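Local coordinates for protein glycoside hydrolase family 81 (Clostridium thermocellum, PDB 6FOP) that probably hydrolyses beta-1,3-glucans such as laminarin in its native form, as a family 81 glycoside hydrolase of the cellulosome, here a point mutant, at residues G568-K573 and L603-T608; T215-Y220 and Y279-L284; D663-A668 and N680-V685. All coordinates share one frame; numbering follows the deposited sequence.

Three separate contacts follow one another along the single chain: interaction 2 (215-220 with 279-284), then interaction 1 (568-573 with 603-608), then interaction 3 (663-668 with 680-685). None touches another. Centres of interactions 1 and 3 are 33 Å apart, and interaction 2 lies 42 Å from either, centre to centre; the nearest atoms of interactions 1 and 2 are about 17 Å apart. Interaction 2 joins helix 211-220 to a small antiparallel sheet, interaction 1 two helices within the range of the family 81 C-terminal domain, and interaction 3 a loop to the four-stranded sheet near the C-terminus. Each therefore ties together a different part of the single chain, and interaction 1 also carries a metal.

Interaction 1: residues G568-K573 and L603-T608; sequences GTNSEK and LRECGT. With NI (nickel (II) ion), chain B.
The flat amide of Asn570 and the carboxylate of Glu605 are turned 41° apart, their side chains crossing at about a right angle. Over one face of the amide sits Glu605 CB, 3.5 Å from Asn570 CG; His562 also touches the Asn570 side chain. The carboxylate is turned to the nickel ion, which Glu605 OE1 binds at 1.9 Å. Glu605 OE2 stays 2.8 Å from the nickel. This second oxygen is hydrogen-bonded to His549, a second-shell residue that limits rotation of the group. Beside this pair Cys606 SG lies against the first turn of helix 570-575, 3.4 Å from Ser571 N and 3.7 Å from Asn570 CB. That turn is closed by a capping box: Glu572 N donates to Thr569 OG1 (3.1 Å, 167°), and Thr569 N returns a bond to Glu572 OE2. Across the contact, helix 592-606 stops in a Schellman motif with Gly607 as C-prime residue, Thr608 N reaching Leu603 O at 3.2 Å. One helix start thus meets one helix end beside a nickel site with four protein ligands, in which Glu601 and Glu605, one turn apart, join His562 and His574.

Interaction 2: residues T215-Y220 and Y279-L284; sequences TYYKDY and YTYSTL
Helix 211-220 faces the beginning of strand 280-283 across a gap that only long side chains bridge: the closest CA atoms, those of Tyr217 and Tyr279, are 10.8 Å apart, and no backbone bond links the segments. The strand is an outer member of a three-stranded antiparallel sheet, bonded along its backbone to strand 286-292. From the helix come the neighbouring residues Tyr216 and Tyr217, from the other side Tyr279 and Tyr281. The Tyr279 ring packs against both helix rings, which meet it at CE2 from different directions. One of its faces takes Tyr217 CE1, which stands toward the rim and 3.8 Å from Tyr279 CE2. At its edge, near the ring plane, comes Tyr216 CD2, 3.7 Å from that same Tyr279 CE2. Neither pairing is a regular stack: the Tyr279 plane is inclined 49° to that of Tyr216 and 59° to that of Tyr217. Together the three rings form an aromatic cluster between helix and sheet edge, lined further by Ile260 of strand 260-263 and by Pro207. Different first torsions spread the helix tyrosines: CG of Tyr216 stands anti to the backbone N (chi1 -175°), while CG of Tyr217 lies beside it. Tyr217 is thereby sent past Tyr279, the two running in opposite directions, to meet Tyr281 from the opposite end. There the hydroxyls of these two buried residues join, Tyr217 OH donating to Tyr281 OH at 2.8 Å. Tyr281 OH is also bonded to the backbone oxygen of Val205, so the chain of polar contacts runs on into strand 200-206 of the large eight-stranded sheet. Tyr216 OH turns to Gln292 at the end of strand 286-292.

Interaction 3: residues D663-A668 and N680-V685; sequences DFSVTA and NIRTYV
Arg682 grips Asp663 side-on, with two nitrogens on a single oxygen. Asp663 OD2 accepts from Arg682 NE at 2.9 Å (145°) and from Arg682 NH2 at 3.0 Å (136°), neither bond being straight. Both donors reach it from the same face of the carboxylate, whose plane stands 68° to the guanidinium, so this salt bridge is not the flat, two-oxygen kind. An arginine chain extended from CG to NE carries the charged end across to the loop. Val666 CG2 is modelled over one face of the guanidinium, too close for its distance to be trusted. Asn677 of strand 673-678 adds a further bond, from its ND2 to Asp663 OD2, and Arg682 NH1 has a second anionic partner in Asp700, which also takes a bond from Tyr684 OH, two residues further along the strand. Arg682 is thus shared between two aspartates, an arrangement that would probably steady its positive charge. The other oxygen fixes the loop: Asp663 OD1 accepts from Ser665 OG at 2.7 Å, on the syn side, and from Ser665 N at 3.0 Å. With CG of Asp663 anti to the backbone N, the carboxylate can serve loop and strand at once, one oxygen for each. The bond to Ser665 N makes an Asx turn, where the chain leaves the short strand 661-662, and the salt bridge ties that turn to strand 681-688 of the same four-stranded antiparallel sheet, across the intervening strand 673-678.

Interaction 1: residues G568-K573 and L603-T608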
loop_
_atom_site.group_PDB
_atom_site.type_symbol
_atom_site.label_atom_id
_atom_site.label_comp_id
_atom_site.label_asym_id
_atom_site.label_seq_id
_atom_site.Cartn_x
_atom_site.Cartn_y
_atom_site.Cartn_z
ATOM N N GLY A 568 -17.775 15.054 5.265
ATOM C CA GLY A 568 -17.912 14.504 6.617
ATOM C C GLY A 568 -17.304 15.420 7.654
ATOM O O GLY A 568 -16.688 16.447 7.326
ATOM N N THR A 569 -17.509 15.064 8.918
ATOM C CA THR A 569 -16.930 15.813 10.011
ATOM C C THR A 569 -15.441 15.491 10.100
ATOM O O THR A 569 -14.935 14.526 9.472
ATOM C CB THR A 569 -17.554 15.432 11.362
ATOM O OG1 THR A 569 -17.165 14.101 11.668
ATOM C CG2 THR A 569 -19.093 15.575 11.354
ATOM N N ASN A 570 -14.733 16.271 10.907
ATOM C CA ASN A 570 -13.328 15.983 11.177
ATOM C C ASN A 570 -13.134 14.687 11.970
ATOM O O ASN A 570 -12.079 14.043 11.867
ATOM C CB ASN A 570 -12.624 17.191 11.812
ATOM C CG ASN A 570 -12.495 18.347 10.843
ATOM O OD1 ASN A 570 -13.279 19.323 10.853
ATOM N ND2 ASN A 570 -11.577 18.208 9.955
ATOM N N SER A 571 -14.163 14.265 12.703
ATOM C CA SER A 571 -14.152 12.924 13.286
ATOM C C SER A 571 -14.114 11.838 12.208
ATOM O O SER A 571 -13.338 10.872 12.322
ATOM C CB SER A 571 -15.313 12.725 14.235
ATOM O OG SER A 571 -15.277 11.421 14.766
ATOM N N GLU A 572 -14.961 11.977 11.186
ATOM C CA GLU A 572 -14.899 11.067 10.044
ATOM C C GLU A 572 -13.540 11.142 9.322
ATOM O O GLU A 572 -12.968 10.111 8.976
ATOM C CB GLU A 572 -16.049 11.321 9.064
ATOM C CG GLU A 572 -17.403 10.965 9.674
ATOM C CD GLU A 572 -18.550 11.476 8.849
ATOM O OE1 GLU A 572 -18.992 10.738 7.947
ATOM O OE2 GLU A 572 -18.999 12.627 9.100
ATOM N N LYS A 573 -13.003 12.353 9.146
ATOM C CA LYS A 573 -11.739 12.477 8.453
ATOM C C LYS A 573 -10.630 11.712 9.175
ATOM O O LYS A 573 -9.818 11.038 8.532
ATOM C CB LYS A 573 -11.341 13.940 8.269
ATOM C CG LYS A 573 -12.265 14.715 7.347
ATOM C CD LYS A 573 -11.783 16.132 7.104
ATOM C CE LYS A 573 -12.822 16.919 6.329
ATOM N NZ LYS A 573 -12.360 18.272 5.957
ATOM N N LEU A 603 -10.912 17.042 17.905
ATOM C CA LEU A 603 -11.886 17.808 18.686
ATOM C C LEU A 603 -11.849 19.298 18.337
ATOM O O LEU A 603 -12.905 19.935 18.150
ATOM C CB LEU A 603 -11.644 17.626 20.183
ATOM C CG LEU A 603 -11.884 16.251 20.795
ATOM C CD1 LEU A 603 -11.660 16.352 22.292
ATOM C CD2 LEU A 603 -13.290 15.755 20.490
ATOM N N ARG A 604 -10.633 19.851 18.283
ATOM C CA ARG A 604 -10.475 21.261 17.938
ATOM C C ARG A 604 -11.080 21.572 16.571
ATOM O O ARG A 604 -11.758 22.567 16.374
ATOM C CB ARG A 604 -9.007 21.665 17.954
ATOM C CG ARG A 604 -8.402 21.813 19.329
ATOM C CD ARG A 604 -7.109 22.617 19.252
ATOM N NE ARG A 604 -6.117 21.969 18.392
ATOM C CZ ARG A 604 -5.314 20.962 18.754
ATOM N NH1 ARG A 604 -5.363 20.444 19.977
ATOM N NH2 ARG A 604 -4.446 20.470 17.882
ATOM N N GLU A 605 -10.816 20.684 15.617
ATOM C CA GLU A 605 -11.315 20.859 14.261
ATOM C C GLU A 605 -12.827 20.716 14.172
ATOM O O GLU A 605 -13.463 21.377 13.355
ATOM C CB GLU A 605 -10.603 19.900 13.306
ATOM C CG GLU A 605 -9.120 20.217 13.196
ATOM C CD GLU A 605 -8.276 19.136 12.559
ATOM O OE1 GLU A 605 -8.628 17.924 12.572
ATOM O OE2 GLU A 605 -7.166 19.485 12.114
ATOM N N CYS A 606 -13.406 19.827 14.991
ATOM C CA CYS A 606 -14.859 19.702 15.051
ATOM C C CYS A 606 -15.529 20.857 15.809
ATOM O O CYS A 606 -16.720 21.075 15.651
ATOM C CB CYS A 606 -15.282 18.376 15.708
ATOM S SG CYS A 606 -14.874 16.915 14.752
ATOM N N GLY A 607 -14.762 21.570 16.626
ATOM C CA GLY A 607 -15.285 22.609 17.515
ATOM C C GLY A 607 -16.100 22.069 18.659
ATOM O O GLY A 607 -16.999 22.743 19.129
ATOM N N THR A 608 -15.761 20.860 19.111
ATOM C CA THR A 608 -16.541 20.170 20.138
ATOM C C THR A 608 -15.617 19.617 21.218
ATOM O O THR A 608 -14.415 19.501 21.015
ATOM C CB THR A 608 -17.361 19.010 19.532
ATOM O OG1 THR A 608 -16.478 18.112 18.847
ATOM C CG2 THR A 608 -18.390 19.521 18.575
HETATM NI NI NI B . -7.264 16.673 11.956
#

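Interaction 2: residues T215-Y220 and Y279-L284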
loop_
_atom_site.group_PDB
_atom_site.type_symbol
_atom_site.label_atom_id
_atom_site.label_comp_id
_atom_site.label_asym_id
_atom_site.label_seq_id
_atom_site.Cartn_x
_atom_site.Cartn_y
_atom_site.Cartn_z
ATOM N N THR A 215 30.262 14.799 -11.770
ATOM C CA THR A 215 31.194 13.722 -12.120
ATOM C C THR A 215 30.740 12.402 -11.500
ATOM O O THR A 215 30.791 11.358 -12.139
ATOM C CB THR A 215 32.616 14.077 -11.639
ATOM O OG1 THR A 215 33.028 15.314 -12.244
ATOM C CG2 THR A 215 33.590 13.013 -11.992
ATOM N N TYR A 216 30.298 12.444 -10.246
ATOM C CA TYR A 216 29.832 11.226 -9.567
ATOM C C TYR A 216 28.583 10.669 -10.237
ATOM O O TYR A 216 28.496 9.462 -10.503
ATOM C CB TYR A 216 29.547 11.540 -8.108
ATOM C CG TYR A 216 29.177 10.286 -7.330
ATOM C CD1 TYR A 216 30.165 9.406 -6.879
ATOM C CD2 TYR A 216 27.843 9.953 -7.083
ATOM C CE1 TYR A 216 29.842 8.245 -6.202
ATOM C CE2 TYR A 216 27.520 8.795 -6.381
ATOM C CZ TYR A 216 28.511 7.959 -5.938
ATOM O OH TYR A 216 28.156 6.809 -5.266
ATOM N N TYR A 217 27.626 11.524 -10.545
ATOM C CA TYR A 217 26.407 11.077 -11.246
ATOM C C TYR A 217 26.723 10.566 -12.652
ATOM O O TYR A 217 26.156 9.576 -13.083
ATOM C CB TYR A 217 25.337 12.144 -11.229
ATOM C CG TYR A 217 24.574 12.203 -9.910
ATOM C CD1 TYR A 217 25.185 12.636 -8.740
ATOM C CD2 TYR A 217 23.238 11.819 -9.845
ATOM C CE1 TYR A 217 24.481 12.696 -7.547
ATOM C CE2 TYR A 217 22.531 11.872 -8.659
ATOM C CZ TYR A 217 23.164 12.308 -7.522
ATOM O OH TYR A 217 22.470 12.370 -6.331
ATOM N N LYS A 218 27.675 11.194 -13.352
ATOM C CA LYS A 218 28.120 10.680 -14.643
ATOM C C LYS A 218 28.696 9.286 -14.520
ATOM O O LYS A 218 28.473 8.453 -15.392
ATOM C CB LYS A 218 29.121 11.641 -15.287
ATOM C CG LYS A 218 29.571 11.189 -16.662
ATOM C CD LYS A 218 30.637 12.095 -17.241
ATOM C CE LYS A 218 31.080 11.544 -18.596
ATOM N NZ LYS A 218 32.298 12.191 -19.139
ATOM N N ASP A 219 29.426 9.022 -13.430
ATOM C CA ASP A 219 30.012 7.706 -13.241
ATOM C C ASP A 219 28.999 6.572 -13.334
ATOM O O ASP A 219 29.355 5.481 -13.766
ATOM C CB ASP A 219 30.714 7.580 -11.886
ATOM C CG ASP A 219 32.026 8.320 -11.803
ATOM O OD1 ASP A 219 32.653 8.578 -12.835
ATOM O OD2 ASP A 219 32.452 8.600 -10.645
ATOM N N TYR A 220 27.773 6.807 -12.876
ATOM C CA TYR A 220 26.726 5.761 -12.899
ATOM C C TYR A 220 25.610 6.010 -13.908
ATOM O O TYR A 220 24.678 5.234 -14.008
ATOM C CB TYR A 220 26.174 5.543 -11.477
ATOM C CG TYR A 220 27.277 5.141 -10.531
ATOM C CD1 TYR A 220 27.792 3.845 -10.544
ATOM C CD2 TYR A 220 27.908 6.097 -9.718
ATOM C CE1 TYR A 220 28.832 3.481 -9.706
ATOM C CE2 TYR A 220 28.953 5.744 -8.898
ATOM C CZ TYR A 220 29.415 4.438 -8.904
ATOM O OH TYR A 220 30.442 4.102 -8.097
ATOM N N TYR A 279 24.273 12.947 -0.487
ATOM C CA TYR A 279 23.232 13.575 -1.271
ATOM C C TYR A 279 21.842 13.246 -0.761
ATOM O O TYR A 279 21.541 12.077 -0.447
ATOM C CB TYR A 279 23.341 13.104 -2.712
ATOM C CG TYR A 279 24.711 13.219 -3.305
ATOM C CD1 TYR A 279 25.409 14.436 -3.288
ATOM C CD2 TYR A 279 25.316 12.113 -3.886
ATOM C CE1 TYR A 279 26.662 14.538 -3.854
ATOM C CE2 TYR A 279 26.570 12.210 -4.438
ATOM C CZ TYR A 279 27.238 13.423 -4.419
ATOM O OH TYR A 279 28.478 13.542 -4.995
ATOM N N THR A 280 20.991 14.266 -0.698
ATOM C CA THR A 280 19.586 14.080 -0.333
ATOM C C THR A 280 18.702 14.830 -1.310
ATOM O O THR A 280 19.178 15.760 -2.014
ATOM C CB THR A 280 19.285 14.582 1.084
ATOM O OG1 THR A 280 19.568 15.981 1.183
ATOM C CG2 THR A 280 20.098 13.833 2.122
ATOM N N TYR A 281 17.427 14.456 -1.337
ATOM C CA TYR A 281 16.391 15.186 -2.066
ATOM C C TYR A 281 15.254 15.528 -1.129
ATOM O O TYR A 281 14.818 14.664 -0.339
ATOM C CB TYR A 281 15.852 14.378 -3.242
ATOM C CG TYR A 281 16.912 14.036 -4.272
ATOM C CD1 TYR A 281 17.289 14.968 -5.227
ATOM C CD2 TYR A 281 17.580 12.828 -4.236
ATOM C CE1 TYR A 281 18.273 14.670 -6.157
ATOM C CE2 TYR A 281 18.567 12.530 -5.169
ATOM C CZ TYR A 281 18.930 13.482 -6.101
ATOM O OH TYR A 281 19.895 13.159 -7.026
ATOM N N SER A 282 14.759 16.752 -1.216
ATOM C CA SER A 282 13.577 17.139 -0.485
ATOM C C SER A 282 12.366 16.858 -1.345
ATOM O O SER A 282 12.208 17.411 -2.428
ATOM C CB SER A 282 13.648 18.619 -0.143
ATOM O OG SER A 282 12.476 19.016 0.538
ATOM N N THR A 283 11.523 15.937 -0.876
ATOM C CA THR A 283 10.374 15.459 -1.623
ATOM C C THR A 283 9.105 15.556 -0.800
ATOM O O THR A 283 9.114 15.851 0.392
ATOM C CB THR A 283 10.550 13.978 -2.046
ATOM O OG1 THR A 283 10.234 13.098 -0.946
ATOM C CG2 THR A 283 11.951 13.691 -2.579
ATOM N N LEU A 284 7.990 15.297 -1.467
ATOM C CA LEU A 284 6.699 15.303 -0.804
ATOM C C LEU A 284 6.646 14.296 0.344
ATOM O O LEU A 284 5.920 14.537 1.332
ATOM C CB LEU A 284 5.614 14.965 -1.818
ATOM C CG LEU A 284 4.185 15.066 -1.327
ATOM C CD1 LEU A 284 3.813 16.510 -1.017
ATOM C CD2 LEU A 284 3.255 14.494 -2.359
#

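Interaction 3: residues D663-A668 and N680-V685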
loop_
_atom_site.group_PDB
_atom_site.type_symbol
_atom_site.label_atom_id
_atom_site.label_comp_id
_atom_site.label_asym_id
_atom_site.label_seq_id
_atom_site.Cartn_x
_atom_site.Cartn_y
_atom_site.Cartn_z
ATOM N N ASP A 663 2.327 -2.883 24.254
ATOM C CA ASP A 663 3.728 -2.668 24.604
ATOM C C ASP A 663 4.576 -3.183 23.446
ATOM O O ASP A 663 4.691 -4.392 23.235
ATOM C CB ASP A 663 4.063 -3.413 25.892
ATOM C CG ASP A 663 5.433 -3.059 26.455
ATOM O OD1 ASP A 663 6.321 -2.688 25.663
ATOM O OD2 ASP A 663 5.622 -3.164 27.686
ATOM N N PHE A 664 5.159 -2.248 22.708
ATOM C CA PHE A 664 5.947 -2.553 21.519
ATOM C C PHE A 664 7.420 -2.818 21.805
ATOM O O PHE A 664 8.204 -2.984 20.887
ATOM C CB PHE A 664 5.783 -1.409 20.529
ATOM C CG PHE A 664 4.380 -1.275 20.046
ATOM C CD1 PHE A 664 3.903 -2.119 19.052
ATOM C CD2 PHE A 664 3.493 -0.413 20.677
ATOM C CE1 PHE A 664 2.589 -2.028 18.613
ATOM C CE2 PHE A 664 2.202 -0.334 20.248
ATOM C CZ PHE A 664 1.750 -1.133 19.225
ATOM N N SER A 665 7.808 -2.875 23.077
ATOM C CA SER A 665 9.205 -3.087 23.436
ATOM C C SER A 665 9.548 -4.570 23.647
ATOM O O SER A 665 10.682 -4.887 24.023
ATOM C CB SER A 665 9.560 -2.289 24.683
ATOM O OG SER A 665 8.976 -2.843 25.830
ATOM N N VAL A 666 8.571 -5.446 23.448
ATOM C CA VAL A 666 8.725 -6.889 23.668
ATOM C C VAL A 666 8.217 -7.635 22.451
ATOM O O VAL A 666 7.085 -7.393 22.009
ATOM C CB VAL A 666 7.879 -7.374 24.863
ATOM C CG1 VAL A 666 8.109 -8.864 25.154
ATOM C CG2 VAL A 666 8.162 -6.569 26.085
ATOM N N THR A 667 9.000 -8.598 21.967
ATOM C CA THR A 667 8.573 -9.469 20.882
ATOM C C THR A 667 8.547 -10.928 21.324
ATOM O O THR A 667 8.974 -11.252 22.436
ATOM C CB THR A 667 9.430 -9.254 19.634
ATOM O OG1 THR A 667 10.807 -9.462 19.963
ATOM C CG2 THR A 667 9.246 -7.826 19.103
ATOM N N ALA A 668 8.084 -11.797 20.437
ATOM C CA ALA A 668 7.943 -13.218 20.735
ATOM C C ALA A 668 8.219 -14.044 19.507
ATOM O O ALA A 668 8.049 -13.569 18.367
ATOM C CB ALA A 668 6.548 -13.539 21.273
ATOM N N ASN A 680 2.989 -0.739 34.325
ATOM C CA ASN A 680 4.193 -1.575 34.412
ATOM C C ASN A 680 3.978 -3.056 34.727
ATOM O O ASN A 680 4.950 -3.763 35.000
ATOM C CB ASN A 680 5.236 -0.959 35.362
ATOM C CG ASN A 680 5.592 0.457 34.969
ATOM O OD1 ASN A 680 5.980 0.705 33.832
ATOM N ND2 ASN A 680 5.491 1.384 35.903
ATOM N N ILE A 681 2.733 -3.524 34.654
ATOM C CA ILE A 681 2.412 -4.954 34.752
ATOM C C ILE A 681 2.070 -5.443 33.344
ATOM O O ILE A 681 1.105 -4.945 32.749
ATOM C CB ILE A 681 1.188 -5.204 35.670
ATOM C CG1 ILE A 681 1.368 -4.567 37.064
ATOM C CG2 ILE A 681 0.913 -6.696 35.740
ATOM C CD1 ILE A 681 2.611 -4.995 37.772
ATOM N N ARG A 682 2.827 -6.408 32.827
ATOM C CA ARG A 682 2.588 -6.934 31.485
ATOM C C ARG A 682 1.625 -8.104 31.483
ATOM O O ARG A 682 1.679 -8.966 32.362
ATOM C CB ARG A 682 3.898 -7.350 30.815
ATOM C CG ARG A 682 4.693 -6.167 30.334
ATOM C CD ARG A 682 5.993 -6.586 29.684
ATOM N NE ARG A 682 6.639 -5.385 29.172
ATOM C CZ ARG A 682 7.933 -5.237 28.938
ATOM N NH1 ARG A 682 8.797 -6.227 29.163
ATOM N NH2 ARG A 682 8.356 -4.059 28.482
ATOM N N THR A 683 0.744 -8.116 30.489
ATOM C CA THR A 683 -0.087 -9.269 30.180
ATOM C C THR A 683 0.268 -9.730 28.765
ATOM O O THR A 683 0.366 -8.921 27.819
ATOM C CB THR A 683 -1.596 -8.977 30.318
ATOM O OG1 THR A 683 -1.873 -8.611 31.670
ATOM C CG2 THR A 683 -2.413 -10.189 29.954
ATOM N N TYR A 684 0.473 -11.028 28.637
ATOM C CA TYR A 684 0.934 -11.655 27.415
ATOM C C TYR A 684 -0.203 -12.494 26.857
ATOM O O TYR A 684 -0.798 -13.297 27.600
ATOM C CB TYR A 684 2.125 -12.542 27.749
ATOM C CG TYR A 684 3.259 -11.848 28.464
ATOM C CD1 TYR A 684 3.230 -11.641 29.827
ATOM C CD2 TYR A 684 4.382 -11.412 27.767
ATOM C CE1 TYR A 684 4.253 -11.012 30.494
ATOM C CE2 TYR A 684 5.424 -10.777 28.429
ATOM C CZ TYR A 684 5.353 -10.571 29.789
ATOM O OH TYR A 684 6.374 -9.965 30.466
ATOM N N VAL A 685 -0.522 -12.324 25.586
ATOM C CA VAL A 685 -1.609 -13.042 24.941
ATOM C C VAL A 685 -1.050 -13.745 23.719
ATOM O O VAL A 685 -0.358 -13.117 22.905
ATOM C CB VAL A 685 -2.754 -12.121 24.514
ATOM C CG1 VAL A 685 -3.911 -12.930 23.937
ATOM C CG2 VAL A 685 -3.186 -11.241 25.700
#